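Local structure of oxidoreductase (Methanosarcina mazei, 3KA7) at residues A122-I125 and V126-R129; V175-I178 and I179-Y183. The protein binds flavin-adenine dinucleotide and probably works as an oxidoreductase of the flavin-containing amine oxidase family. All coordinates share one frame; numbering follows the deposited sequence.

Interaction 1 (A122-I125 and V126-R129); sequences ALLI and VSTR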
loop_
_atom_site.group_PDB
_atom_site.type_symbol
_atom_site.label_atom_id
_atom_site.label_comp_id
_atom_site.label_asym_id
_atom_site.label_seq_id
_atom_site.Cartn_x
_atom_site.Cartn_y
_atom_site.Cartn_z
ATOM N N ALA A 122 -13.863 5.618 -24.571
ATOM C CA ALA A 122 -12.753 6.125 -25.395
ATOM C C ALA A 122 -12.644 7.642 -25.314
ATOM O O ALA A 122 -11.542 8.174 -25.174
ATOM C CB ALA A 122 -12.901 5.704 -26.858
ATOM N N LEU A 123 -13.772 8.344 -25.426
ATOM C CA LEU A 123 -13.722 9.811 -25.362
ATOM C C LEU A 123 -13.441 10.332 -23.961
ATOM O O LEU A 123 -12.698 11.299 -23.790
ATOM C CB LEU A 123 -14.968 10.457 -25.952
ATOM C CG LEU A 123 -14.658 10.723 -27.429
ATOM C CD1 LEU A 123 -15.883 10.832 -28.239
ATOM C CD2 LEU A 123 -13.783 11.943 -27.632
ATOM N N LEU A 124 -14.017 9.686 -22.963
ATOM C CA LEU A 124 -13.717 10.056 -21.571
ATOM C C LEU A 124 -12.226 9.866 -21.264
ATOM O O LEU A 124 -11.648 10.610 -20.499
ATOM C CB LEU A 124 -14.580 9.264 -20.594
ATOM C CG LEU A 124 -16.069 9.650 -20.562
ATOM C CD1 LEU A 124 -16.874 8.612 -19.770
ATOM C CD2 LEU A 124 -16.295 11.080 -20.026
ATOM N N ILE A 125 -11.607 8.852 -21.858
ATOM C CA ILE A 125 -10.175 8.640 -21.669
ATOM C C ILE A 125 -9.354 9.864 -22.092
ATOM O O ILE A 125 -8.292 10.156 -21.522
ATOM C CB ILE A 125 -9.729 7.359 -22.413
ATOM C CG1 ILE A 125 -10.165 6.142 -21.596
ATOM C CG2 ILE A 125 -8.240 7.349 -22.664
ATOM C CD1 ILE A 125 -9.414 5.938 -20.290
ATOM N N VAL A 126 -9.877 10.599 -23.069
ATOM C CA VAL A 126 -9.262 11.841 -23.526
ATOM C C VAL A 126 -9.698 13.017 -22.643
ATOM O O VAL A 126 -8.865 13.761 -22.107
ATOM C CB VAL A 126 -9.632 12.108 -25.004
ATOM C CG1 VAL A 126 -9.029 13.425 -25.511
ATOM C CG2 VAL A 126 -9.153 10.943 -25.867
ATOM N N SER A 127 -11.002 13.183 -22.483
ATOM C CA SER A 127 -11.520 14.391 -21.813
ATOM C C SER A 127 -11.176 14.503 -20.323
ATOM O O SER A 127 -10.974 15.609 -19.801
ATOM C CB SER A 127 -13.030 14.495 -22.013
ATOM O OG SER A 127 -13.724 13.488 -21.292
ATOM N N THR A 128 -11.103 13.373 -19.628
ATOM C CA THR A 128 -10.905 13.417 -18.168
ATOM C C THR A 128 -9.486 13.789 -17.738
ATOM O O THR A 128 -9.256 14.114 -16.576
ATOM C CB THR A 128 -11.270 12.089 -17.502
ATOM O OG1 THR A 128 -10.472 11.050 -18.078
ATOM C CG2 THR A 128 -12.750 11.776 -17.698
ATOM N N ARG A 129 -8.535 13.746 -18.660
ATOM C CA ARG A 129 -7.140 13.996 -18.293
ATOM C C ARG A 129 -7.002 15.387 -17.695
ATOM O O ARG A 129 -6.424 15.565 -16.607
ATOM C CB ARG A 129 -6.222 13.889 -19.510
ATOM C CG ARG A 129 -6.158 12.503 -20.160
ATOM C CD ARG A 129 -5.436 11.482 -19.305
ATOM N NE ARG A 129 -4.025 11.797 -19.056
ATOM C CZ ARG A 129 -3.016 11.489 -19.861
ATOM N NH1 ARG A 129 -3.225 10.844 -21.015
ATOM N NH2 ARG A 129 -1.777 11.805 -19.498
#
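Thr128 grips the carbonyl of Leu124 twice, and this is the tight part of the contact. Its backbone N donates to Leu124 O at 2.9 Å, and its hydroxyl OG1 donates to the same Leu124 O at 2.7 Å. The two donors arrive from opposite faces of the carbonyl plane, each tilted some way out of it. The hydroxyl reaches back because chi1, 58°, sets OG1 between the backbone N and the carbonyl carbon of its own residue, and the methyl CG2 then lies 3.2 Å from Leu124 O, over the preceding turn. Thr128 is buried, with Phe176 of helix 172-185 against its side chain. These bonds lie towards the C-terminal end of helix 115-127, where a threonine hydroxyl bonded to the carbonyl four residues earlier is a familiar way of giving a helical C=O a second donor. One residue earlier, Leu123 O also takes two backbone donors: Ser127 N at 2.9 Å, nearly straight with an N-H...O angle of 168°, and Val126 N, which sits above the carbonyl plane and makes a more bent bond. The hydroxyl of Ser127 adds a weak bond to Leu123 O at 3.5 Å, while its OG lies 3.7 Å from Leu124 CD2. Leu124 meanwhile turns its side chain to helix 138-145, touching Trp141 and Gln145. Leu123 and Val126, both exposed, lie on the loose side. Val126 meets the previous turn with its methyl CG2, 3.7 Å from Ala122 O. Arg129, folded at chi2 and chi3, lays CG 3.5 Å from Ile125 O and carries its guanidinium away to Glu180 and Tyr183 of helix 172-185.

Interaction 2 (V175-I178 and I179-Y183); sequences VFEI and IENMY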
loop_
_atom_site.group_PDB
_atom_site.type_symbol
_atom_site.label_atom_id
_atom_site.label_comp_id
_atom_site.label_asym_id
_atom_site.label_seq_id
_atom_site.Cartn_x
_atom_site.Cartn_y
_atom_site.Cartn_z
ATOM N N VAL A 175 -9.179 8.912 -7.790
ATOM C CA VAL A 175 -8.974 7.852 -8.760
ATOM C C VAL A 175 -8.395 8.413 -10.043
ATOM O O VAL A 175 -7.519 7.806 -10.664
ATOM C CB VAL A 175 -10.270 7.093 -9.066
ATOM C CG1 VAL A 175 -10.016 6.023 -10.154
ATOM C CG2 VAL A 175 -10.800 6.452 -7.799
ATOM N N PHE A 176 -8.866 9.583 -10.459
ATOM C CA PHE A 176 -8.282 10.173 -11.669
ATOM C C PHE A 176 -6.832 10.667 -11.501
ATOM O O PHE A 176 -6.063 10.622 -12.452
ATOM C CB PHE A 176 -9.223 11.198 -12.323
ATOM C CG PHE A 176 -10.308 10.549 -13.123
ATOM C CD1 PHE A 176 -10.062 10.101 -14.413
ATOM C CD2 PHE A 176 -11.547 10.302 -12.558
ATOM C CE1 PHE A 176 -11.043 9.458 -15.134
ATOM C CE2 PHE A 176 -12.544 9.650 -13.281
ATOM C CZ PHE A 176 -12.282 9.227 -14.577
ATOM N N GLU A 177 -6.450 11.100 -10.296
ATOM C CA GLU A 177 -5.029 11.384 -10.005
ATOM C C GLU A 177 -4.186 10.104 -10.059
ATOM O O GLU A 177 -3.079 10.100 -10.602
ATOM C CB GLU A 177 -4.864 12.096 -8.644
ATOM C CG GLU A 177 -3.413 12.525 -8.315
ATOM C CD GLU A 177 -2.888 13.656 -9.206
ATOM O OE1 GLU A 177 -3.714 14.367 -9.831
ATOM O OE2 GLU A 177 -1.646 13.846 -9.260
ATOM N N ILE A 178 -4.719 9.013 -9.510
ATOM C CA ILE A 178 -4.061 7.715 -9.595
ATOM C C ILE A 178 -3.864 7.327 -11.065
ATOM O O ILE A 178 -2.791 6.855 -11.477
ATOM C CB ILE A 178 -4.867 6.631 -8.838
ATOM C CG1 ILE A 178 -4.719 6.844 -7.325
ATOM C CG2 ILE A 178 -4.391 5.221 -9.251
ATOM C CD1 ILE A 178 -5.571 5.923 -6.458
ATOM N N ILE A 179 -4.906 7.531 -11.864
ATOM C CA ILE A 179 -4.823 7.227 -13.279
ATOM C C ILE A 179 -3.751 8.086 -13.948
ATOM O O ILE A 179 -2.996 7.603 -14.789
ATOM C CB ILE A 179 -6.200 7.427 -13.946
ATOM C CG1 ILE A 179 -7.143 6.301 -13.513
ATOM C CG2 ILE A 179 -6.097 7.486 -15.463
ATOM C CD1 ILE A 179 -8.524 6.465 -14.049
ATOM N N GLU A 180 -3.684 9.364 -13.587
ATOM C CA GLU A 180 -2.684 10.244 -14.178
ATOM C C GLU A 180 -1.292 9.723 -13.839
ATOM O O GLU A 180 -0.371 9.815 -14.645
ATOM C CB GLU A 180 -2.852 11.699 -13.703
ATOM C CG GLU A 180 -2.118 12.707 -14.595
ATOM C CD GLU A 180 -2.601 12.688 -16.055
ATOM O OE1 GLU A 180 -3.777 12.340 -16.319
ATOM O OE2 GLU A 180 -1.795 13.043 -16.942
ATOM N N ASN A 181 -1.129 9.182 -12.637
ATOM C CA ASN A 181 0.165 8.598 -12.267
ATOM C C ASN A 181 0.537 7.328 -13.044
ATOM O O ASN A 181 1.725 7.034 -13.211
ATOM C CB ASN A 181 0.255 8.389 -10.755
ATOM C CG ASN A 181 0.448 9.691 -10.020
ATOM O OD1 ASN A 181 0.984 10.651 -10.580
ATOM N ND2 ASN A 181 0.029 9.737 -8.767
HETATM N N MSE A 182 -0.459 6.576 -13.511
HETATM C CA MSE A 182 -0.184 5.473 -14.429
HETATM C C MSE A 182 0.446 6.004 -15.704
HETATM O O MSE A 182 1.434 5.446 -16.195
HETATM C CB MSE A 182 -1.453 4.704 -14.773
HETATM C CG MSE A 182 -2.138 4.109 -13.580
HETATM SE SE MSE A 182 -3.809 3.201 -14.113
HETATM C CE MSE A 182 -4.201 2.450 -12.368
ATOM N N TYR A 183 -0.104 7.091 -16.239
ATOM C CA TYR A 183 0.475 7.677 -17.446
ATOM C C TYR A 183 1.877 8.219 -17.199
ATOM O O TYR A 183 2.747 8.110 -18.068
ATOM C CB TYR A 183 -0.398 8.804 -17.985
ATOM C CG TYR A 183 -1.696 8.347 -18.584
ATOM C CD1 TYR A 183 -1.714 7.539 -19.706
ATOM C CD2 TYR A 183 -2.910 8.753 -18.047
ATOM C CE1 TYR A 183 -2.912 7.137 -20.275
ATOM C CE2 TYR A 183 -4.112 8.346 -18.600
ATOM C CZ TYR A 183 -4.110 7.541 -19.720
ATOM O OH TYR A 183 -5.309 7.134 -20.274
HETATM O O HOH W 1 -6.317 11.302 -15.291
HETATM O O HOH W 2 -0.139 12.290 -7.369
#
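Ile179 reaches back along its helix towards Val175 and Phe176, and CB, CG1 and CD1 each meet something. CB lies 3.5 Å from Phe176 O. With CG1 anti to the carbonyl carbon (chi1 -72°), CG1 comes within 3.2 Å of Val175 O, the carbonyl that accepts the Ile179 N-H. The tip, CD1, ends 4.2 Å from Val175 CG1 and 4.0 Å from Phe176 CD1, meeting the ring obliquely; the Phe176 and Ile179 side chains run side by side. This is ordinary i to i+3 and i to i+4 packing on helix 172-185, whose backbone bonds continue from Glu180 N to Phe176 O, Asn181 N to Glu177 O and Met182 N to Ile178 O. Farther round, the selenomethionine Met182 brings CE to 4.2 Å from Ile178 CG2, with Ile178 against Leu163 and Met182 against Phe158, both of helix 149-163. On the polar faces water joins successive turns: one donates to both Phe176 O and OE1 of Glu180, whose carboxylate is also salt-bridged to Arg129; another donates to Glu177 OE2 and accepts from Asn181 ND2. Arg184 bridges the same two residues, as a salt-bridge partner of Glu177 OE2 and a hydrogen-bond partner of Asn181 OD1.

How the interactions relate
Interaction 1 comes first along the chain, near the C-terminal end of helix 115-127, and interaction 2 follows on helix 172-185; their centres are about 12 Å apart. The two meet directly. Arg129 NE forms a salt bridge of 2.8 Å with Glu180 OE1, its guanidinium makes a cation-pi contact with the Tyr183 ring, and Ile125 CG2 packs 3.8 Å from Tyr183 OH. Both contacts lie on the same side of the chain's centre, interaction 1 at the surface and interaction 2 deeper, where the Ile178 side chain is about 11 Å from the bound FAD. Helix 172-185 thus stands between the outer helix 115-127 and the flavin-binding part of the protein.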